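Diaminopimelate decarboxylase (Aquifex aeolicus, PDB 2P3E) probably catalyses the pyridoxal phosphate-dependent decarboxylation of meso-diaminopimelate to L-lysine, the last step of lysine biosynthesis by the diaminopimelate pathway. Local coordinates at residues Leu245-Lys250 / Met285-Ile290; Leu316-Pro319 / Asn323-His326; Val344-Ile347 / Gly351-Leu354. All coordinates share one frame; numbering follows the deposited sequence.

Contact 1 (Leu245-Lys250 / Met285-Ile290); sequences LGIKYK and MGNAGI
Asn-287 bonds to Lys-248 and also touches Ile-247, while Ile-247 packs on Gly-286, where the pyridoxal-binding TIM-type barrel passes into the beta domain of this fold-type III decarboxylase. Residues 245-250 belong to the loop between barrel strand 238-240 and helix 258-269, whereas 285-290 carries the chain out of the short helix 282-285 into strand 289-301. One polar bond and one small apolar contact join them.

The polar part is a side chain-to-backbone bond. Asn-287 gives ND2 to the carbonyl O of Lys-248 at 3.1 Å, with an N-H...O angle of 167°. The donor lies in the carbonyl plane on a lone pair, at 134° to the C=O, and the acceptor in turn sits close to the asparagine amide plane, so that lone pair and N-H point at one another. Because Lys-248 O can only accept, this bond sets the flip of the amide, and OD1 is then hydrogen-bonded with Ser-373 OG. A leucine here would probably leave the buried Lys-248 carbonyl without this donor and Ser-373 without its amide partner. The ammonium of Lys-248 is bound at Pro-251 O and Asp-253 O and forms a salt bridge with Glu-6.

The apolar part belongs to Ile-247. CG1 is set between backbone N and carbonyl carbon (chi1 64°), which lays CD1 against the Gly-286 backbone, while CG1 itself lies over the rim of the Tyr-249 ring. CD1 also passes the amide, 3.9 Å from Asn-287 ND2. A side chain at Gly-286 would collide with this methyl, for Ile-247 CD1 rests 3.7 Å from Gly-286 CA.

Contact 2 (Leu316-Pro319 / Asn323-His326); sequences LIRP and NAYH
Arg-318 NH1 comes to 3.0 Å from His-326 NE2, across a single short helical turn. Arg-318 CG stands beside the backbone N (chi1 -58°) and the chain bends at chi3, which brings the guanidinium edge to NE2 with the two planes 70° apart. The same NH1 donates to a water at 3.0 Å, and that water donates to Tyr-325 O at 2.9 Å. Ala-324 CB covers one guanidinium face, 3.6 Å from Arg-318 NH1.

His-326 ND1 is hydrogen-bonded to Leu-372 O. Leu-316 CD2 sits squarely above the imidazole, 3.9 Å from the centroid of the His-326 ring, in a CH-pi contact.

Two weak backbone bonds join the segments: Ala-324 N reaches Arg-318 O at 3.4 Å, and Asn-323 N reaches Pro-319 O in a bent bond of 117°. Asn-323, with positive phi, is the first residue beyond helix 318-322 to leave helical geometry. Arg-318, with Arg-282 close by, is probably a substrate-binding residue, consistent with the basic substrate-carboxylate pocket of class-II decarboxylases of the LysA type.

Contact 3 (Val344-Ile347 / Gly351-Leu354); sequences VGPI and GDFL
Asp-352 faces Gly-345 and Ile-347 across the loop that follows strand 338-344, so that one carboxylate spans the turn. Its CG is anti to the backbone N (chi1 173°), which sends OD2 into the bend of the opposite segment. There Ile-347 N donates to Asp-352 OD2 at 2.7 Å, although the N-H...O angle is only 131° and the donor stands above the carboxylate plane by 42°. Ile-347 CB lies close beside the same group, 3.4 Å from Asp-352 CG. OD1 is taken by Met-313 N, so both carboxylate oxygens accept from backbone amides.

A second polar link is made through the backbone alone: Gly-345 N reaches Asp-352 O at 3.3 Å in a straight but weak bond. Gly-345 is suited to this spot because a side chain there would run into Asp-352 OD2.

Charge balance comes from across the dimer interface. Lys-175 of the second subunit forms a salt bridge with Asp-352 OD2 and also donates to the carbonyls of Gly-345 and Ile-347. Asp-352 OD2 approaches these two carbonyl oxygens, 3.2 Å from Gly-345 O, and the shared ammonium is likely to offset the crowding of acceptors.

The apolar pair is Val-344 and Phe-353: Val-344 CG1 meets Phe-353 CB at 4.0 Å, their side chains crossing at about a right angle.

The same two residues form an antiparallel non-hydrogen-bonded pair, with both side chains on one face. The arrangement is a connection between the antiparallel strands 338-344 and 358-361 of the C-terminal beta domain, closed by an aspartate-to-backbone bond and bound by Lys-175 of the second subunit.

Overall arrangement
The three contacts follow one another along the chain, each closing before the next opens, yet they form a continuous path in space. Contacts 1 and 2 have centres 12 Å apart and touch through Tyr-249, whose CE1 lies 3.4 Å from Arg-318 NH1 and whose ring meets that of His-326 edge to face. Contact 2 passes on to contact 3, 10 Å away between centres, where Pro-319 O lies 3.3 Å from Phe-353 CZ. Contacts 1 and 3 do not touch, their nearest atoms being about 10 Å apart. Residues beside or within the contacts are probably substrate-binding: Arg-282 lies beside contact 1, Arg-318 within contact 2, and Glu-349 in the loop of contact 3.

Contact 1 (Leu245-Lys250 / Met285-Ile290)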
loop_
_atom_site.group_PDB
_atom_site.type_symbol
_atom_site.label_atom_id
_atom_site.label_comp_id
_atom_site.label_asym_id
_atom_site.label_seq_id
_atom_site.Cartn_x
_atom_site.Cartn_y
_atom_site.Cartn_z
ATOM N N LEU B 245 -21.005 -3.647 9.339
ATOM C CA LEU B 245 -21.284 -5.040 9.726
ATOM C C LEU B 245 -20.065 -5.905 9.441
ATOM O O LEU B 245 -19.515 -5.837 8.348
ATOM C CB LEU B 245 -22.495 -5.600 8.989
ATOM C CG LEU B 245 -23.890 -5.591 9.628
ATOM C CD1 LEU B 245 -24.702 -6.725 9.000
ATOM C CD2 LEU B 245 -23.885 -5.778 11.135
ATOM N N GLY B 246 -19.638 -6.687 10.431
ATOM C CA GLY B 246 -18.440 -7.512 10.293
ATOM C C GLY B 246 -18.665 -8.838 9.590
ATOM O O GLY B 246 -19.809 -9.274 9.398
ATOM N N ILE B 247 -17.565 -9.474 9.207
ATOM C CA ILE B 247 -17.623 -10.747 8.509
ATOM C C ILE B 247 -16.772 -11.759 9.242
ATOM O O ILE B 247 -15.967 -11.416 10.102
ATOM C CB ILE B 247 -17.137 -10.670 7.031
ATOM C CG1 ILE B 247 -15.651 -10.283 6.967
ATOM C CG2 ILE B 247 -18.016 -9.732 6.212
ATOM C CD1 ILE B 247 -15.012 -10.472 5.564
ATOM N N LYS B 248 -16.935 -13.015 8.862
ATOM C CA LYS B 248 -16.150 -14.089 9.443
ATOM C C LYS B 248 -14.737 -14.039 8.890
ATOM O O LYS B 248 -14.517 -14.204 7.697
ATOM C CB LYS B 248 -16.817 -15.442 9.162
ATOM C CG LYS B 248 -16.122 -16.654 9.852
ATOM C CD LYS B 248 -16.569 -17.974 9.219
ATOM C CE LYS B 248 -16.068 -19.174 10.029
ATOM N NZ LYS B 248 -16.794 -19.268 11.332
ATOM N N TYR B 249 -13.771 -13.784 9.769
ATOM C CA TYR B 249 -12.359 -13.933 9.412
ATOM C C TYR B 249 -11.739 -15.168 10.080
ATOM O O TYR B 249 -11.068 -15.962 9.429
ATOM C CB TYR B 249 -11.557 -12.693 9.820
ATOM C CG TYR B 249 -11.695 -11.510 8.875
ATOM C CD1 TYR B 249 -11.088 -11.520 7.609
ATOM C CD2 TYR B 249 -12.395 -10.373 9.268
ATOM C CE1 TYR B 249 -11.198 -10.409 6.731
ATOM C CE2 TYR B 249 -12.512 -9.253 8.410
ATOM C CZ TYR B 249 -11.922 -9.294 7.139
ATOM O OH TYR B 249 -12.039 -8.220 6.285
ATOM N N LYS B 250 -11.957 -15.294 11.389
ATOM C CA LYS B 250 -11.416 -16.400 12.173
ATOM C C LYS B 250 -12.406 -17.571 12.216
ATOM O O LYS B 250 -13.629 -17.358 12.141
ATOM C CB LYS B 250 -11.062 -15.916 13.585
ATOM C CG LYS B 250 -9.928 -14.940 13.610
ATOM C CD LYS B 250 -9.892 -14.197 14.920
ATOM C CE LYS B 250 -8.616 -13.437 15.063
ATOM N NZ LYS B 250 -8.550 -12.783 16.393
ATOM N N MET B 285 -18.397 -7.784 -0.019
ATOM C CA MET B 285 -17.228 -8.188 -0.802
ATOM C C MET B 285 -16.229 -9.121 -0.109
ATOM O O MET B 285 -15.539 -9.896 -0.775
ATOM C CB MET B 285 -16.472 -6.939 -1.283
ATOM C CG MET B 285 -17.128 -6.220 -2.460
ATOM S SD MET B 285 -17.523 -7.308 -3.883
ATOM C CE MET B 285 -15.952 -8.068 -4.192
ATOM N N GLY B 286 -16.135 -9.025 1.212
ATOM C CA GLY B 286 -15.017 -9.624 1.978
ATOM C C GLY B 286 -14.809 -11.097 1.702
ATOM O O GLY B 286 -13.741 -11.503 1.236
ATOM N N ASN B 287 -15.839 -11.901 1.968
ATOM C CA ASN B 287 -15.715 -13.351 1.736
ATOM C C ASN B 287 -16.075 -13.789 0.321
ATOM O O ASN B 287 -16.045 -14.980 -0.001
ATOM C CB ASN B 287 -16.497 -14.144 2.785
ATOM C CG ASN B 287 -15.686 -14.377 4.036
ATOM O OD1 ASN B 287 -14.537 -14.818 3.963
ATOM N ND2 ASN B 287 -16.277 -14.106 5.195
ATOM N N ALA B 288 -16.396 -12.806 -0.522
ATOM C CA ALA B 288 -16.651 -13.043 -1.947
ATOM C C ALA B 288 -15.363 -13.351 -2.707
ATOM O O ALA B 288 -15.399 -13.990 -3.764
ATOM C CB ALA B 288 -17.314 -11.806 -2.567
ATOM N N GLY B 289 -14.236 -12.865 -2.179
ATOM C CA GLY B 289 -12.962 -12.977 -2.869
ATOM C C GLY B 289 -11.954 -13.815 -2.107
ATOM O O GLY B 289 -11.901 -13.782 -0.867
ATOM N N ILE B 290 -11.155 -14.571 -2.857
ATOM C CA ILE B 290 -10.065 -15.335 -2.273
ATOM C C ILE B 290 -8.786 -15.090 -3.076
ATOM O O ILE B 290 -8.842 -14.814 -4.287
ATOM C CB ILE B 290 -10.378 -16.853 -2.141
ATOM C CG1 ILE B 290 -10.482 -17.532 -3.493
ATOM C CG2 ILE B 290 -11.669 -17.111 -1.342
ATOM C CD1 ILE B 290 -10.549 -19.024 -3.353
#

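Contact 2 (Leu316-Pro319 / Asn323-His326)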
loop_
_atom_site.group_PDB
_atom_site.type_symbol
_atom_site.label_atom_id
_atom_site.label_comp_id
_atom_site.label_asym_id
_atom_site.label_seq_id
_atom_site.Cartn_x
_atom_site.Cartn_y
_atom_site.Cartn_z
ATOM N N LEU B 316 -1.888 -8.316 -0.626
ATOM C CA LEU B 316 -2.843 -8.287 0.482
ATOM C C LEU B 316 -2.098 -7.778 1.686
ATOM O O LEU B 316 -1.220 -8.465 2.226
ATOM C CB LEU B 316 -3.415 -9.693 0.768
ATOM C CG LEU B 316 -4.381 -9.854 1.964
ATOM C CD1 LEU B 316 -5.607 -8.950 1.868
ATOM C CD2 LEU B 316 -4.819 -11.320 2.134
ATOM N N ILE B 317 -2.432 -6.560 2.092
ATOM C CA ILE B 317 -1.627 -5.859 3.093
ATOM C C ILE B 317 -2.113 -6.081 4.533
ATOM O O ILE B 317 -1.412 -5.748 5.479
ATOM C CB ILE B 317 -1.575 -4.340 2.759
ATOM C CG1 ILE B 317 -0.311 -3.686 3.361
ATOM C CG2 ILE B 317 -2.897 -3.648 3.166
ATOM C CD1 ILE B 317 -0.039 -2.247 2.787
ATOM N N ARG B 318 -3.321 -6.628 4.699
ATOM C CA ARG B 318 -3.973 -6.639 6.019
ATOM C C ARG B 318 -3.156 -7.382 7.114
ATOM O O ARG B 318 -3.020 -6.849 8.224
ATOM C CB ARG B 318 -5.416 -7.156 5.919
ATOM C CG ARG B 318 -6.309 -6.327 4.957
ATOM C CD ARG B 318 -7.785 -6.730 5.049
ATOM N NE ARG B 318 -8.377 -6.287 6.309
ATOM C CZ ARG B 318 -8.710 -7.090 7.321
ATOM N NH1 ARG B 318 -8.528 -8.403 7.242
ATOM N NH2 ARG B 318 -9.244 -6.574 8.416
ATOM N N PRO B 319 -2.644 -8.611 6.828
ATOM C CA PRO B 319 -1.810 -9.282 7.846
ATOM C C PRO B 319 -0.618 -8.418 8.295
ATOM O O PRO B 319 -0.431 -8.217 9.496
ATOM C CB PRO B 319 -1.332 -10.545 7.128
ATOM C CG PRO B 319 -2.455 -10.840 6.160
ATOM C CD PRO B 319 -2.832 -9.483 5.648
ATOM N N ASN B 323 -1.837 -7.015 11.622
ATOM C CA ASN B 323 -1.733 -8.392 12.159
ATOM C C ASN B 323 -3.058 -9.128 11.998
ATOM O O ASN B 323 -3.453 -9.938 12.844
ATOM C CB ASN B 323 -1.218 -8.421 13.622
ATOM C CG ASN B 323 -0.895 -9.850 14.124
ATOM O OD1 ASN B 323 -0.544 -10.759 13.353
ATOM N ND2 ASN B 323 -1.014 -10.041 15.430
ATOM N N ALA B 324 -3.735 -8.837 10.889
ATOM C CA ALA B 324 -5.046 -9.380 10.601
ATOM C C ALA B 324 -4.962 -10.864 10.321
ATOM O O ALA B 324 -3.989 -11.343 9.713
ATOM C CB ALA B 324 -5.681 -8.645 9.398
ATOM N N TYR B 325 -5.984 -11.586 10.777
ATOM C CA TYR B 325 -6.136 -12.998 10.498
ATOM C C TYR B 325 -6.915 -13.198 9.185
ATOM O O TYR B 325 -8.070 -12.745 9.037
ATOM C CB TYR B 325 -6.872 -13.706 11.665
ATOM C CG TYR B 325 -6.989 -15.209 11.480
ATOM C CD1 TYR B 325 -6.159 -16.092 12.184
ATOM C CD2 TYR B 325 -7.897 -15.751 10.566
ATOM C CE1 TYR B 325 -6.241 -17.463 11.979
ATOM C CE2 TYR B 325 -7.996 -17.126 10.376
ATOM C CZ TYR B 325 -7.167 -17.969 11.085
ATOM O OH TYR B 325 -7.268 -19.319 10.879
ATOM N N HIS B 326 -6.275 -13.886 8.248
ATOM C CA HIS B 326 -6.939 -14.481 7.093
ATOM C C HIS B 326 -6.707 -15.998 7.142
ATOM O O HIS B 326 -5.575 -16.446 7.307
ATOM C CB HIS B 326 -6.368 -13.922 5.781
ATOM C CG HIS B 326 -6.791 -12.512 5.498
ATOM N ND1 HIS B 326 -7.793 -12.201 4.605
ATOM C CD2 HIS B 326 -6.354 -11.331 6.005
ATOM C CE1 HIS B 326 -7.968 -10.887 4.581
ATOM N NE2 HIS B 326 -7.104 -10.337 5.416
HETATM O O HOH W 1 -8.820 -10.036 9.744
#

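Contact 3 (Val344-Ile347 / Gly351-Leu354)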
loop_
_atom_site.group_PDB
_atom_site.type_symbol
_atom_site.label_atom_id
_atom_site.label_comp_id
_atom_site.label_asym_id
_atom_site.label_seq_id
_atom_site.Cartn_x
_atom_site.Cartn_y
_atom_site.Cartn_z
ATOM N N VAL B 344 4.996 -16.486 4.175
ATOM C CA VAL B 344 5.580 -15.169 3.918
ATOM C C VAL B 344 5.706 -14.929 2.405
ATOM O O VAL B 344 5.807 -15.875 1.630
ATOM C CB VAL B 344 6.965 -15.046 4.602
ATOM C CG1 VAL B 344 6.827 -15.185 6.145
ATOM C CG2 VAL B 344 7.936 -16.096 4.052
ATOM N N GLY B 345 5.728 -13.665 2.007
ATOM C CA GLY B 345 5.707 -13.335 0.589
ATOM C C GLY B 345 7.065 -12.993 0.019
ATOM O O GLY B 345 8.085 -13.204 0.674
ATOM N N PRO B 346 7.079 -12.446 -1.210
ATOM C CA PRO B 346 8.286 -12.139 -1.974
ATOM C C PRO B 346 8.932 -10.786 -1.602
ATOM O O PRO B 346 10.090 -10.546 -1.949
ATOM C CB PRO B 346 7.763 -12.096 -3.422
ATOM C CG PRO B 346 6.373 -11.582 -3.285
ATOM C CD PRO B 346 5.853 -12.090 -1.952
ATOM N N ILE B 347 8.187 -9.925 -0.901
ATOM C CA ILE B 347 8.641 -8.551 -0.653
ATOM C C ILE B 347 9.837 -8.521 0.305
ATOM O O ILE B 347 9.902 -9.311 1.269
ATOM C CB ILE B 347 7.507 -7.645 -0.091
ATOM C CG1 ILE B 347 6.320 -7.528 -1.090
ATOM C CG2 ILE B 347 8.070 -6.278 0.359
ATOM C CD1 ILE B 347 6.631 -6.749 -2.391
ATOM N N GLY B 351 8.414 -7.555 7.643
ATOM C CA GLY B 351 6.970 -7.501 7.893
ATOM C C GLY B 351 6.085 -7.993 6.765
ATOM O O GLY B 351 4.874 -7.899 6.868
ATOM N N ASP B 352 6.676 -8.500 5.682
ATOM C CA ASP B 352 5.906 -9.066 4.576
ATOM C C ASP B 352 5.510 -10.543 4.820
ATOM O O ASP B 352 6.221 -11.474 4.431
ATOM C CB ASP B 352 6.675 -8.976 3.269
ATOM C CG ASP B 352 5.957 -9.720 2.106
ATOM O OD1 ASP B 352 4.713 -9.651 1.997
ATOM O OD2 ASP B 352 6.644 -10.382 1.311
ATOM N N PHE B 353 4.357 -10.737 5.438
ATOM C CA PHE B 353 3.853 -12.075 5.709
ATOM C C PHE B 353 2.359 -12.103 5.445
ATOM O O PHE B 353 1.719 -11.060 5.469
ATOM C CB PHE B 353 4.137 -12.459 7.168
ATOM C CG PHE B 353 3.531 -11.539 8.185
ATOM C CD1 PHE B 353 2.218 -11.713 8.612
ATOM C CD2 PHE B 353 4.284 -10.511 8.740
ATOM C CE1 PHE B 353 1.659 -10.875 9.555
ATOM C CE2 PHE B 353 3.732 -9.651 9.679
ATOM C CZ PHE B 353 2.418 -9.840 10.102
ATOM N N LEU B 354 1.822 -13.293 5.183
ATOM C CA LEU B 354 0.385 -13.504 5.101
ATOM C C LEU B 354 -0.182 -14.145 6.385
ATOM O O LEU B 354 -1.361 -13.983 6.690
ATOM C CB LEU B 354 0.051 -14.367 3.883
ATOM C CG LEU B 354 0.462 -13.797 2.508
ATOM C CD1 LEU B 354 0.084 -14.771 1.419
ATOM C CD2 LEU B 354 -0.177 -12.412 2.268
#